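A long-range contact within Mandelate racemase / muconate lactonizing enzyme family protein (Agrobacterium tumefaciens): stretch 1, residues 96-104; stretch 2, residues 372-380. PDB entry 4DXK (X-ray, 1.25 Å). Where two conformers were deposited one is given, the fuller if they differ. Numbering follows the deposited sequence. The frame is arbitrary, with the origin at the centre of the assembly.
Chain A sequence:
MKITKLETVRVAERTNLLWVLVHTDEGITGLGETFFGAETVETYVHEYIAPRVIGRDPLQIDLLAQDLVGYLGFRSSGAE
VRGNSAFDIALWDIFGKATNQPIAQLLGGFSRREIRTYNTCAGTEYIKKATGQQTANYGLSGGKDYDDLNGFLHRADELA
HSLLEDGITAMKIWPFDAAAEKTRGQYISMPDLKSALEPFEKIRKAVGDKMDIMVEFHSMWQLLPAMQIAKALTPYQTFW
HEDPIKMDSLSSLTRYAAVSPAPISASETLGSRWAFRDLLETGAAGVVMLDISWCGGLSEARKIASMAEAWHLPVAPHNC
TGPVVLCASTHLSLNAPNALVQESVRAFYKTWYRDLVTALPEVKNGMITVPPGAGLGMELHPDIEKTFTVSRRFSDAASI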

# COMPACT_ATOMS: atom_id res chain seq x y z
N GLY A 96 -22.84 27.49 -29.40
CA GLY A 96 -23.21 26.85 -30.65
C GLY A 96 -23.96 27.78 -31.59
O GLY A 96 -23.66 27.86 -32.79
N LYS A 97 -24.93 28.50 -31.06
CA LYS A 97 -25.66 29.46 -31.89
C LYS A 97 -24.75 30.56 -32.42
O LYS A 97 -24.89 30.98 -33.58
CB LYS A 97 -26.83 30.05 -31.13
CG LYS A 97 -27.91 29.04 -30.84
CD LYS A 97 -29.05 29.69 -30.08
CE LYS A 97 -30.04 28.65 -29.61
NZ LYS A 97 -31.22 29.26 -28.95
N ALA A 98 -23.82 31.04 -31.60
CA ALA A 98 -22.92 32.13 -32.01
C ALA A 98 -21.99 31.69 -33.14
O ALA A 98 -21.56 32.52 -33.95
CB ALA A 98 -22.11 32.62 -30.83
N THR A 99 -21.67 30.40 -33.18
CA THR A 99 -20.73 29.87 -34.17
C THR A 99 -21.41 29.08 -35.28
O THR A 99 -20.73 28.57 -36.17
CB THR A 99 -19.69 28.95 -33.51
OG1 THR A 99 -20.34 27.87 -32.82
CG2 THR A 99 -18.82 29.74 -32.54
N ASN A 100 -22.73 28.97 -35.21
CA ASN A 100 -23.49 28.13 -36.13
C ASN A 100 -23.01 26.68 -36.14
O ASN A 100 -22.92 26.05 -37.20
CB ASN A 100 -23.50 28.72 -37.54
CG ASN A 100 -24.59 28.14 -38.41
OD1 ASN A 100 -25.65 27.76 -37.91
ND2 ASN A 100 -24.34 28.06 -39.71
N GLN A 101 -22.70 26.15 -34.95
CA GLN A 101 -22.21 24.78 -34.82
C GLN A 101 -23.01 24.01 -33.79
O GLN A 101 -23.37 24.55 -32.74
CB GLN A 101 -20.74 24.78 -34.38
CG GLN A 101 -19.79 25.32 -35.44
CD GLN A 101 -19.73 24.45 -36.68
OE1 GLN A 101 -19.99 23.25 -36.63
NE2 GLN A 101 -19.40 25.06 -37.82
N PRO A 102 -23.29 22.73 -34.07
CA PRO A 102 -23.85 21.89 -33.00
C PRO A 102 -22.90 21.76 -31.82
O PRO A 102 -21.68 21.81 -31.99
CB PRO A 102 -24.00 20.52 -33.68
CG PRO A 102 -23.99 20.83 -35.17
CD PRO A 102 -23.03 21.97 -35.30
N ILE A 103 -23.45 21.58 -30.62
CA ILE A 103 -22.61 21.36 -29.45
C ILE A 103 -21.59 20.23 -29.65
O ILE A 103 -20.43 20.38 -29.26
CB ILE A 103 -23.45 21.18 -28.16
CG1 ILE A 103 -24.07 22.52 -27.76
CG2 ILE A 103 -22.61 20.61 -27.02
CD1 ILE A 103 -25.16 22.39 -26.71
N ALA A 104 -21.99 19.13 -30.27
CA ALA A 104 -21.05 18.02 -30.45
C ALA A 104 -19.80 18.46 -31.21
O ALA A 104 -18.70 18.00 -30.94
CB ALA A 104 -21.72 16.85 -31.16
N PRO A 372 -31.09 18.40 -35.67
CA PRO A 372 -30.17 19.23 -36.46
C PRO A 372 -30.12 20.68 -35.98
O PRO A 372 -31.06 21.18 -35.35
CB PRO A 372 -30.78 19.17 -37.87
CG PRO A 372 -32.24 18.98 -37.62
CD PRO A 372 -32.31 18.05 -36.42
N GLY A 373 -29.02 21.35 -36.28
CA GLY A 373 -28.92 22.77 -36.02
C GLY A 373 -27.86 23.15 -35.02
O GLY A 373 -27.21 22.31 -34.40
N ALA A 374 -27.70 24.46 -34.85
CA ALA A 374 -26.66 25.01 -33.99
C ALA A 374 -27.01 24.87 -32.52
O ALA A 374 -28.19 24.84 -32.14
CB ALA A 374 -26.44 26.47 -34.35
N GLY A 375 -25.99 24.79 -31.67
CA GLY A 375 -26.22 24.63 -30.24
C GLY A 375 -26.83 23.27 -29.95
O GLY A 375 -26.36 22.25 -30.46
N LEU A 376 -27.87 23.27 -29.13
CA LEU A 376 -28.61 22.04 -28.83
C LEU A 376 -29.35 21.51 -30.04
O LEU A 376 -29.50 20.30 -30.20
CB LEU A 376 -29.66 22.30 -27.74
CG LEU A 376 -29.17 22.65 -26.34
CD1 LEU A 376 -30.30 23.30 -25.55
CD2 LEU A 376 -28.67 21.39 -25.64
N GLY A 377 -29.85 22.42 -30.87
CA GLY A 377 -30.78 22.07 -31.93
C GLY A 377 -32.23 22.07 -31.46
O GLY A 377 -33.09 21.44 -32.08
N MET A 378 -32.52 22.77 -30.37
CA MET A 378 -33.89 22.87 -29.89
C MET A 378 -34.07 24.11 -29.04
O MET A 378 -33.12 24.63 -28.46
CB MET A 378 -34.23 21.65 -29.04
CG MET A 378 -33.61 21.75 -27.66
SD MET A 378 -33.25 20.27 -26.73
CE MET A 378 -34.84 19.54 -26.46
N GLU A 379 -35.32 24.59 -29.00
CA GLU A 379 -35.74 25.71 -28.17
C GLU A 379 -37.00 25.30 -27.40
O GLU A 379 -37.60 24.28 -27.73
CB GLU A 379 -36.04 26.94 -29.04
CG GLU A 379 -34.82 27.66 -29.62
CD GLU A 379 -34.12 26.87 -30.73
OE1 GLU A 379 -34.81 26.26 -31.57
OE2 GLU A 379 -32.87 26.87 -30.75
N LEU A 380 -37.40 26.06 -26.39
CA LEU A 380 -38.70 25.84 -25.78
C LEU A 380 -39.78 26.06 -26.84
O LEU A 380 -39.66 26.93 -27.71
CB LEU A 380 -38.94 26.76 -24.58
CG LEU A 380 -38.15 26.42 -23.31
CD1 LEU A 380 -38.59 27.31 -22.16
CD2 LEU A 380 -38.32 24.96 -22.93
O HOH W 1 -32.20 27.05 -27.50
O HOH W 2 -32.71 30.00 -31.22

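The first stretch carries the chain out of one helix and into the next. At Asn-100 the backbone leaves helical angles with a positive phi of 55°, and the bonds from Gln-101 N to Gly-96 O (2.9 Å) and, weakly, from Asn-100 N to Lys-97 O (3.4 Å) close a Schellman motif. Pro-102 then takes the N-cap position of the following helix, where its fixed phi of -62° suits the extended backbone and its lack of an N-H costs no helical bond.

The second stretch has no regular helix or strand, but from Ala-374 to Gly-377 it folds into a type II' turn, closed by a weak bond from Gly-377 N to Ala-374 O (3.2 Å). The turn meets the linker between the helices through a single beta bridge. Gly-375 N donates to Gln-101 O at 2.8 Å, and Ile-103 N donates to Gly-375 O at 3.0 Å, both nearly straight. Gly-375 thus spends its amide and its carbonyl on the two residues flanking Pro-102. The second bond also gives a partner to an N-H in the first turn of a helix, where no preceding turn can supply an acceptor.

Glycine suits three of these positions. The phi of 67° at Gly-375 favours it, and at Gly-377 a CB would clash with Pro-372 O. Gly-96 lets the backbones close in: its CA is 3.8 Å from Gly-375 CA, and a CB on Gly-96 would point toward the turn and run into that atom.

Ala-374 offers a side chain small enough for the end of the first helix. Ala-374 CB sits 3.5 Å from Gly-96 O and 3.8 Å from Asn-100 CA, while Pro-102 CG packs against Gly-373 O at 3.6 Å. On the buried side, the CB of Ile-103 points sideways, but its m,t rotamer brings CD1 to 3.8 Å from Leu-376 CD2, an apolar contact.

Lys-97 reaches farther. With chi2 to chi4 all t, its extended chain passes the turn and places Lys-97 NZ 3.4 Å from Glu-379 OE2, a salt bridge whose hydrogen bond is weak. Two waters extend the link: Lys-97 NZ donates to each at 2.8 Å; water 1 also lies 2.8 Å from Met-378 O, and water 2 donates weakly to Glu-379 OE2 at 3.2 Å. A long cation suits this partly exposed edge, since it can span the gap to Glu-379 while its charge stays hydrated.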